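Copper homeostasis protein CutC (Streptococcus agalactiae, PDB 2BDQ) probably binds copper ions and is thought to take part in cytoplasmic copper homeostasis. Local coordinates at residues D81-V86 with A115-P120; I150-S155 with I179-G184; K166-L171 with Q197-K202. All blocks are in the same frame, centred on the assembly; numbering follows the deposited sequence.

Interaction 1: D81-V86 with A115-P120; sequences DILRAV and ATQGLP
Val86, near the end of helix 72-87, meets two side chains of 115-120 at once. Its CG2 lies anti to the backbone N, and CG1 takes the crowded position between N and the carbonyl carbon (chi1 50°), so both methyls face the amide end of Gln117. The two side chains cross at about a right angle, with Gln117 NE2 only 3.2 Å from Val86 CG1. Leu119 comes to the same valine obliquely, its CD1 tip 3.8 Å from Val86 CB. Gln117 reaches this place with CG beside the backbone N and the chain extended beyond it, which carries the amide to the carbonyl of Ala115. There NE2 donates to Ala115 O at 3.1 Å (N-H...O 155°), lying in the plane of that carbonyl, while the oxygen lies in the plane of the amide. The bond fixes the rotation of the amide and supplies an acceptor to its N-H beside apolar methyls. In this TIM barrel, helices 72-87 and 106-116 are consecutive members of the outer layer, and the contact lies where the second helix ends. Gln117 leaves the helix with positive phi, and a type I' turn from Thr116 to Leu119, closed by Leu119 N to Thr116 O at 3.0 Å, directs the chain into strand 121-123. One turn back from Val86, Ile82 lays CG2, anti to its backbone N, against the Ala115 carbonyl, 3.6 Å from Ala115 O. Ile82 and Thr116 both also rest on Leu93 of the barrel strand. Leu83 reaches over with CD1, which presses on Ala115 CB at 3.4 Å, tighter than usual; its chi2 of 15° is nearly eclipsed. Elsewhere on the helix, Asp81 bonds to Gly41 N and Ser39 OG, both of the second subunit.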
# COMPACT_ATOMS: atom_id res chain seq x y z
N ASP A 81 1.59 -8.11 -10.51
CA ASP A 81 0.69 -6.98 -10.32
C ASP A 81 0.23 -6.39 -11.65
O ASP A 81 -0.88 -5.84 -11.73
CB ASP A 81 1.33 -5.92 -9.42
CG ASP A 81 1.24 -6.30 -7.95
OD1 ASP A 81 0.15 -6.78 -7.54
OD2 ASP A 81 2.22 -6.12 -7.20
N ILE A 82 1.05 -6.52 -12.68
CA ILE A 82 0.69 -6.02 -14.00
C ILE A 82 -0.41 -6.88 -14.60
O ILE A 82 -1.36 -6.36 -15.17
CB ILE A 82 1.90 -6.00 -14.94
CG1 ILE A 82 2.80 -4.82 -14.56
CG2 ILE A 82 1.46 -5.92 -16.41
CD1 ILE A 82 4.12 -4.80 -15.28
N LEU A 83 -0.30 -8.20 -14.45
CA LEU A 83 -1.30 -9.11 -14.98
C LEU A 83 -2.67 -8.82 -14.37
O LEU A 83 -3.68 -8.81 -15.07
CB LEU A 83 -0.90 -10.56 -14.68
CG LEU A 83 -0.20 -11.45 -15.71
CD1 LEU A 83 0.38 -10.67 -16.88
CD2 LEU A 83 0.87 -12.22 -14.96
N ARG A 84 -2.70 -8.60 -13.06
CA ARG A 84 -3.94 -8.29 -12.38
C ARG A 84 -4.47 -6.92 -12.83
O ARG A 84 -5.65 -6.77 -13.11
CB ARG A 84 -3.71 -8.31 -10.86
CG ARG A 84 -4.05 -9.63 -10.15
CD ARG A 84 -3.35 -10.85 -10.73
NE ARG A 84 -4.00 -11.31 -11.96
CZ ARG A 84 -3.56 -12.31 -12.71
NH1 ARG A 84 -4.22 -12.65 -13.81
NH2 ARG A 84 -2.46 -12.98 -12.38
N ALA A 85 -3.59 -5.93 -12.91
CA ALA A 85 -4.01 -4.59 -13.33
C ALA A 85 -4.70 -4.63 -14.69
O ALA A 85 -5.72 -3.96 -14.89
CB ALA A 85 -2.82 -3.65 -13.38
N VAL A 86 -4.16 -5.40 -15.63
CA VAL A 86 -4.78 -5.49 -16.94
C VAL A 86 -6.09 -6.26 -16.92
O VAL A 86 -7.07 -5.85 -17.54
CB VAL A 86 -3.82 -6.13 -17.98
CG1 VAL A 86 -3.26 -7.42 -17.44
CG2 VAL A 86 -4.55 -6.38 -19.29
N ALA A 115 3.72 -9.09 -20.39
CA ALA A 115 2.62 -9.09 -19.42
C ALA A 115 1.74 -7.85 -19.58
O ALA A 115 0.54 -7.90 -19.32
CB ALA A 115 3.16 -9.16 -18.00
N THR A 116 2.34 -6.74 -20.02
CA THR A 116 1.60 -5.49 -20.20
C THR A 116 0.48 -5.61 -21.22
O THR A 116 -0.47 -4.83 -21.22
CB THR A 116 2.52 -4.35 -20.64
OG1 THR A 116 3.50 -4.09 -19.61
CG2 THR A 116 1.71 -3.09 -20.86
N GLN A 117 0.63 -6.58 -22.12
CA GLN A 117 -0.36 -6.84 -23.15
C GLN A 117 -0.82 -5.60 -23.91
O GLN A 117 -2.01 -5.42 -24.16
CB GLN A 117 -1.56 -7.54 -22.52
CG GLN A 117 -1.18 -8.84 -21.82
CD GLN A 117 -2.32 -9.39 -20.97
OE1 GLN A 117 -3.35 -9.82 -21.49
NE2 GLN A 117 -2.13 -9.38 -19.65
N GLY A 118 0.14 -4.75 -24.28
CA GLY A 118 -0.17 -3.56 -25.05
C GLY A 118 -0.78 -2.37 -24.33
O GLY A 118 -0.97 -1.33 -24.96
N LEU A 119 -1.09 -2.48 -23.04
CA LEU A 119 -1.67 -1.32 -22.38
C LEU A 119 -0.70 -0.14 -22.41
O LEU A 119 0.52 -0.34 -22.49
CB LEU A 119 -2.05 -1.63 -20.93
CG LEU A 119 -3.08 -2.73 -20.63
CD1 LEU A 119 -3.55 -2.54 -19.20
CD2 LEU A 119 -4.27 -2.66 -21.58
N PRO A 120 -1.22 1.09 -22.37
CA PRO A 120 -0.39 2.31 -22.39
C PRO A 120 0.56 2.27 -21.20
O PRO A 120 0.16 1.91 -20.09
CB PRO A 120 -1.42 3.42 -22.25
CG PRO A 120 -2.62 2.87 -22.95
CD PRO A 120 -2.65 1.44 -22.45

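Interaction 2: I150-S155 with I179-G184; sequences ILLHGS and IEIMVG
Four backbone hydrogen bonds zip strand 149-152 to strand 180-183 in parallel. Ile150 uses both its groups: its N donates to Glu180 O at 2.8 Å, and its O accepts from Met182 N at 2.7 Å. Leu152 repeats the pattern, N to Met182 O at 3.0 Å and O from Gly184 N at 3.0 Å. The first three donors come nearly along the C=O axis of their acceptor; the Gly184 N-H stands above the carbonyl plane of Leu152. Leu151 and Val183 bond to the flanking strands on their other sides, Leu151 to Phe123 and Val183 to Gln203 and His205. His153 extends the pairing with its side chain: CG is anti to the backbone N, and ND1 donates to Gly184 O at 3.1 Å, on a lone pair and exactly in the ring plane. NE2 donates to Glu159 O, so both ring nitrogens face carbonyl acceptors, which would favour a doubly protonated imidazole. Leu151 and Met182 (selenomethionine) share one face, Leu151 CD1 lying 3.9 Å from Met182 CG, and both touch His205. On the other face, Ile150 and Ile181 lie side by side beneath the helices; just before the strand, Ile179 meets Ile150 at about a right angle, CD1 to CG1 3.7 Å. With helix 165-175 between them, these neighbouring strands form a beta-alpha-beta unit of a TIM barrel.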
# COMPACT_ATOMS: atom_id res chain seq x y z
N ILE A 150 5.85 10.17 -20.02
CA ILE A 150 6.84 10.25 -18.96
C ILE A 150 6.42 11.31 -17.96
O ILE A 150 6.12 12.46 -18.33
CB ILE A 150 8.22 10.67 -19.52
CG1 ILE A 150 8.60 9.77 -20.70
CG2 ILE A 150 9.27 10.59 -18.43
CD1 ILE A 150 9.92 10.15 -21.36
N LEU A 151 6.40 10.92 -16.69
CA LEU A 151 6.07 11.80 -15.58
C LEU A 151 7.40 12.21 -14.98
O LEU A 151 8.17 11.36 -14.53
CB LEU A 151 5.22 11.07 -14.54
CG LEU A 151 5.03 11.85 -13.23
CD1 LEU A 151 4.37 13.19 -13.53
CD2 LEU A 151 4.18 11.04 -12.27
N LEU A 152 7.68 13.51 -14.98
CA LEU A 152 8.94 14.00 -14.45
C LEU A 152 8.83 15.34 -13.73
O LEU A 152 7.87 16.08 -13.92
CB LEU A 152 9.96 14.10 -15.59
CG LEU A 152 9.59 14.88 -16.85
CD1 LEU A 152 9.76 16.38 -16.61
CD2 LEU A 152 10.49 14.44 -17.99
N HIS A 153 9.82 15.62 -12.89
CA HIS A 153 9.87 16.84 -12.11
C HIS A 153 10.85 17.83 -12.72
O HIS A 153 10.70 19.04 -12.55
CB HIS A 153 10.28 16.51 -10.67
CG HIS A 153 10.41 17.71 -9.79
ND1 HIS A 153 9.33 18.49 -9.43
CD2 HIS A 153 11.49 18.27 -9.19
CE1 HIS A 153 9.74 19.48 -8.67
NE2 HIS A 153 11.04 19.37 -8.50
N GLY A 154 11.85 17.31 -13.42
CA GLY A 154 12.84 18.19 -14.04
C GLY A 154 14.11 18.33 -13.22
O GLY A 154 15.06 19.00 -13.64
N SER A 155 14.13 17.71 -12.04
CA SER A 155 15.29 17.73 -11.15
C SER A 155 15.11 16.58 -10.17
O SER A 155 14.00 16.09 -9.97
CB SER A 155 15.38 19.06 -10.40
OG SER A 155 14.38 19.16 -9.41
N ILE A 179 6.50 11.05 -27.71
CA ILE A 179 6.04 10.57 -26.42
C ILE A 179 5.62 11.78 -25.59
O ILE A 179 6.26 12.82 -25.64
CB ILE A 179 7.15 9.78 -25.71
CG1 ILE A 179 6.61 9.16 -24.42
CG2 ILE A 179 8.34 10.69 -25.42
CD1 ILE A 179 7.53 8.15 -23.80
N GLU A 180 4.55 11.62 -24.82
CA GLU A 180 4.03 12.71 -23.99
C GLU A 180 4.82 12.97 -22.72
O GLU A 180 5.26 12.04 -22.04
CB GLU A 180 2.57 12.43 -23.61
CG GLU A 180 1.55 12.72 -24.72
CD GLU A 180 1.50 14.21 -25.11
OE1 GLU A 180 2.22 14.61 -26.06
OE2 GLU A 180 0.75 14.98 -24.45
N ILE A 181 4.97 14.25 -22.39
CA ILE A 181 5.68 14.65 -21.19
C ILE A 181 4.65 15.21 -20.19
O ILE A 181 3.85 16.08 -20.54
CB ILE A 181 6.72 15.74 -21.48
CG1 ILE A 181 7.81 15.19 -22.41
CG2 ILE A 181 7.30 16.26 -20.17
CD1 ILE A 181 8.71 14.14 -21.78
N MSE A 182 4.69 14.72 -18.96
CA MSE A 182 3.78 15.19 -17.94
C MSE A 182 4.57 15.72 -16.75
O MSE A 182 5.53 15.10 -16.32
CB MSE A 182 2.84 14.05 -17.51
CG MSE A 182 1.96 14.38 -16.31
SE MSE A 182 0.48 13.15 -16.03
CE MSE A 182 1.45 11.47 -15.82
N VAL A 183 4.17 16.88 -16.23
CA VAL A 183 4.88 17.43 -15.08
C VAL A 183 4.26 16.98 -13.76
O VAL A 183 3.04 16.86 -13.64
CB VAL A 183 4.91 18.97 -15.11
CG1 VAL A 183 5.82 19.44 -16.22
CG2 VAL A 183 3.50 19.52 -15.31
N GLY A 184 5.13 16.72 -12.79
CA GLY A 184 4.71 16.29 -11.47
C GLY A 184 5.70 16.76 -10.42
O GLY A 184 6.78 17.26 -10.75

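Interaction 3: K166-L171 with Q197-K202; sequences KHIKAL and QETGVK
Helices 165-175 and 192-199 are consecutive helices in the outer layer of the TIM barrel, and here the flank of the first meets the end of the second. The apolar part rests on Ile168, whose CG2, anti to the backbone N, is turned toward 197-202. It meets Val201 CG2 at 3.9 Å and Thr199 CB at 3.9 Å, crossing both side chains obliquely. Ile168 also packs on Leu152 of strand 149-152, so the isoleucine joins the helix layer to the sheet beneath. Next to it, aliphatic lysine meets backbone: the Lys169 chain leaves with CG anti to N (chi1 -172°) and runs over the carbonyls of the helix end. Lys169 CG lies 3.5 Å from Thr199 O, and Lys169 CD 3.4 Å from Glu198 O. Beyond this the chain bends (chi3 80°), which carries its ammonium group back to the side of Lys166. Polar bonds within 197-202 shape the exit from the helix. Thr199 OG1 sits in the crowded position between N and the carbonyl carbon and accepts from Val201 N at 3.3 Å (N-H...O 156°), an ST turn, while bonding also to Ile195 O one turn back. This buried hydroxyl thus has two backbone partners, and Gly200 is the first residue to leave helical backbone angles, with positive phi. The charged part is solvent-mediated. The carboxylate of Glu198 lies too far from both lysines for contact, although its charge, like the carbonyl end of the helix, would favour ammonium groups nearby. A single water takes the central place, accepting from Lys166 NZ at 3.0 Å and Lys169 NZ at 2.9 Å and donating to Glu198 O at 2.9 Å.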
# COMPACT_ATOMS: atom_id res chain seq x y z
N LYS A 166 13.52 25.64 -18.18
CA LYS A 166 14.43 25.46 -19.30
C LYS A 166 14.68 24.00 -19.64
O LYS A 166 14.55 23.60 -20.79
CB LYS A 166 15.76 26.18 -19.03
CG LYS A 166 15.77 27.65 -19.44
CD LYS A 166 14.65 28.45 -18.76
CE LYS A 166 14.11 29.54 -19.68
NZ LYS A 166 13.42 28.96 -20.89
N HIS A 167 15.02 23.20 -18.64
CA HIS A 167 15.29 21.78 -18.87
C HIS A 167 14.07 21.02 -19.36
O HIS A 167 14.16 20.23 -20.30
CB HIS A 167 15.83 21.13 -17.58
CG HIS A 167 16.30 19.73 -17.77
ND1 HIS A 167 15.86 18.68 -16.99
CD2 HIS A 167 17.16 19.20 -18.67
CE1 HIS A 167 16.43 17.56 -17.40
NE2 HIS A 167 17.23 17.85 -18.42
N ILE A 168 12.93 21.24 -18.71
CA ILE A 168 11.71 20.55 -19.09
C ILE A 168 11.32 20.90 -20.53
O ILE A 168 10.86 20.03 -21.28
CB ILE A 168 10.56 20.89 -18.12
CG1 ILE A 168 10.89 20.33 -16.74
CG2 ILE A 168 9.24 20.29 -18.61
CD1 ILE A 168 9.85 20.61 -15.66
N LYS A 169 11.54 22.15 -20.93
CA LYS A 169 11.19 22.54 -22.28
C LYS A 169 12.10 21.86 -23.29
O LYS A 169 11.67 21.47 -24.38
CB LYS A 169 11.26 24.06 -22.47
CG LYS A 169 10.71 24.46 -23.84
CD LYS A 169 10.24 25.91 -23.91
CE LYS A 169 11.40 26.86 -24.08
NZ LYS A 169 10.94 28.22 -24.48
N ALA A 170 13.37 21.71 -22.93
CA ALA A 170 14.34 21.06 -23.81
C ALA A 170 13.94 19.60 -24.03
O ALA A 170 14.12 19.06 -25.13
CB ALA A 170 15.74 21.14 -23.20
N LEU A 171 13.41 18.96 -22.99
CA LEU A 171 12.98 17.56 -23.07
C LEU A 171 11.76 17.43 -23.96
O LEU A 171 11.64 16.49 -24.74
CB LEU A 171 12.68 17.01 -21.67
CG LEU A 171 13.92 16.85 -20.78
CD1 LEU A 171 13.51 16.31 -19.41
CD2 LEU A 171 14.90 15.90 -21.45
N GLN A 197 2.44 26.35 -20.10
CA GLN A 197 2.60 27.28 -21.21
C GLN A 197 4.06 27.66 -21.47
O GLN A 197 4.44 27.92 -22.60
CB GLN A 197 1.79 28.56 -20.99
CG GLN A 197 2.42 29.53 -20.02
CD GLN A 197 1.82 30.91 -20.10
OE1 GLN A 197 2.26 31.83 -19.41
NE2 GLN A 197 0.81 31.07 -20.95
N GLU A 198 4.88 27.67 -20.42
CA GLU A 198 6.29 28.03 -20.58
C GLU A 198 7.17 26.87 -21.01
O GLU A 198 8.32 27.07 -21.40
CB GLU A 198 6.84 28.62 -19.27
CG GLU A 198 6.14 29.89 -18.82
CD GLU A 198 6.30 31.04 -19.81
OE1 GLU A 198 5.29 31.69 -20.12
OE2 GLU A 198 7.43 31.29 -20.27
N THR A 199 6.64 25.65 -20.95
CA THR A 199 7.42 24.48 -21.33
C THR A 199 6.86 23.74 -22.54
O THR A 199 7.58 23.00 -23.21
CB THR A 199 7.50 23.47 -20.17
OG1 THR A 199 6.18 23.07 -19.79
CG2 THR A 199 8.21 24.09 -18.96
N GLY A 200 5.57 23.94 -22.81
CA GLY A 200 4.95 23.26 -23.92
C GLY A 200 4.30 21.96 -23.46
O GLY A 200 3.80 21.19 -24.28
N VAL A 201 4.32 21.71 -22.15
CA VAL A 201 3.72 20.50 -21.58
C VAL A 201 2.20 20.67 -21.56
O VAL A 201 1.70 21.75 -21.28
CB VAL A 201 4.22 20.27 -20.13
CG1 VAL A 201 3.46 19.11 -19.48
CG2 VAL A 201 5.72 19.97 -20.14
N LYS A 202 1.46 19.60 -21.88
CA LYS A 202 -0.00 19.67 -21.90
C LYS A 202 -0.68 18.79 -20.85
O LYS A 202 -1.91 18.66 -20.85
CB LYS A 202 -0.54 19.27 -23.28
CG LYS A 202 -0.06 20.15 -24.41
CD LYS A 202 1.20 19.58 -25.03
CE LYS A 202 0.88 18.72 -26.26
NZ LYS A 202 -0.18 17.69 -26.01
O HOH W 1 10.56 28.84 -21.71

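How the interactions relate
Interaction 2 is the most central and almost wholly buried, a strand pair in the barrel wall held by direct backbone hydrogen bonds. Interactions 1 and 3 lie further out, between consecutive outer helices: 1 is partly buried and mainly methyl packing, whereas 3 is buried too and adds lysine methylenes over backbone carbonyls and a bridging water. Interactions 2 and 3 belong together: helix 165-175 connects the two strands of 2, and they touch through the Glu180 OE2 to Lys202 NZ salt bridge (3.3 Å), OE2 also accepting from Gln203 NE2, and through Val201 CG1 against the carbonyl O of Ile181. Interaction 1 lies on the opposite side of the chain's centre, and its helix 72-87 also reaches the second subunit.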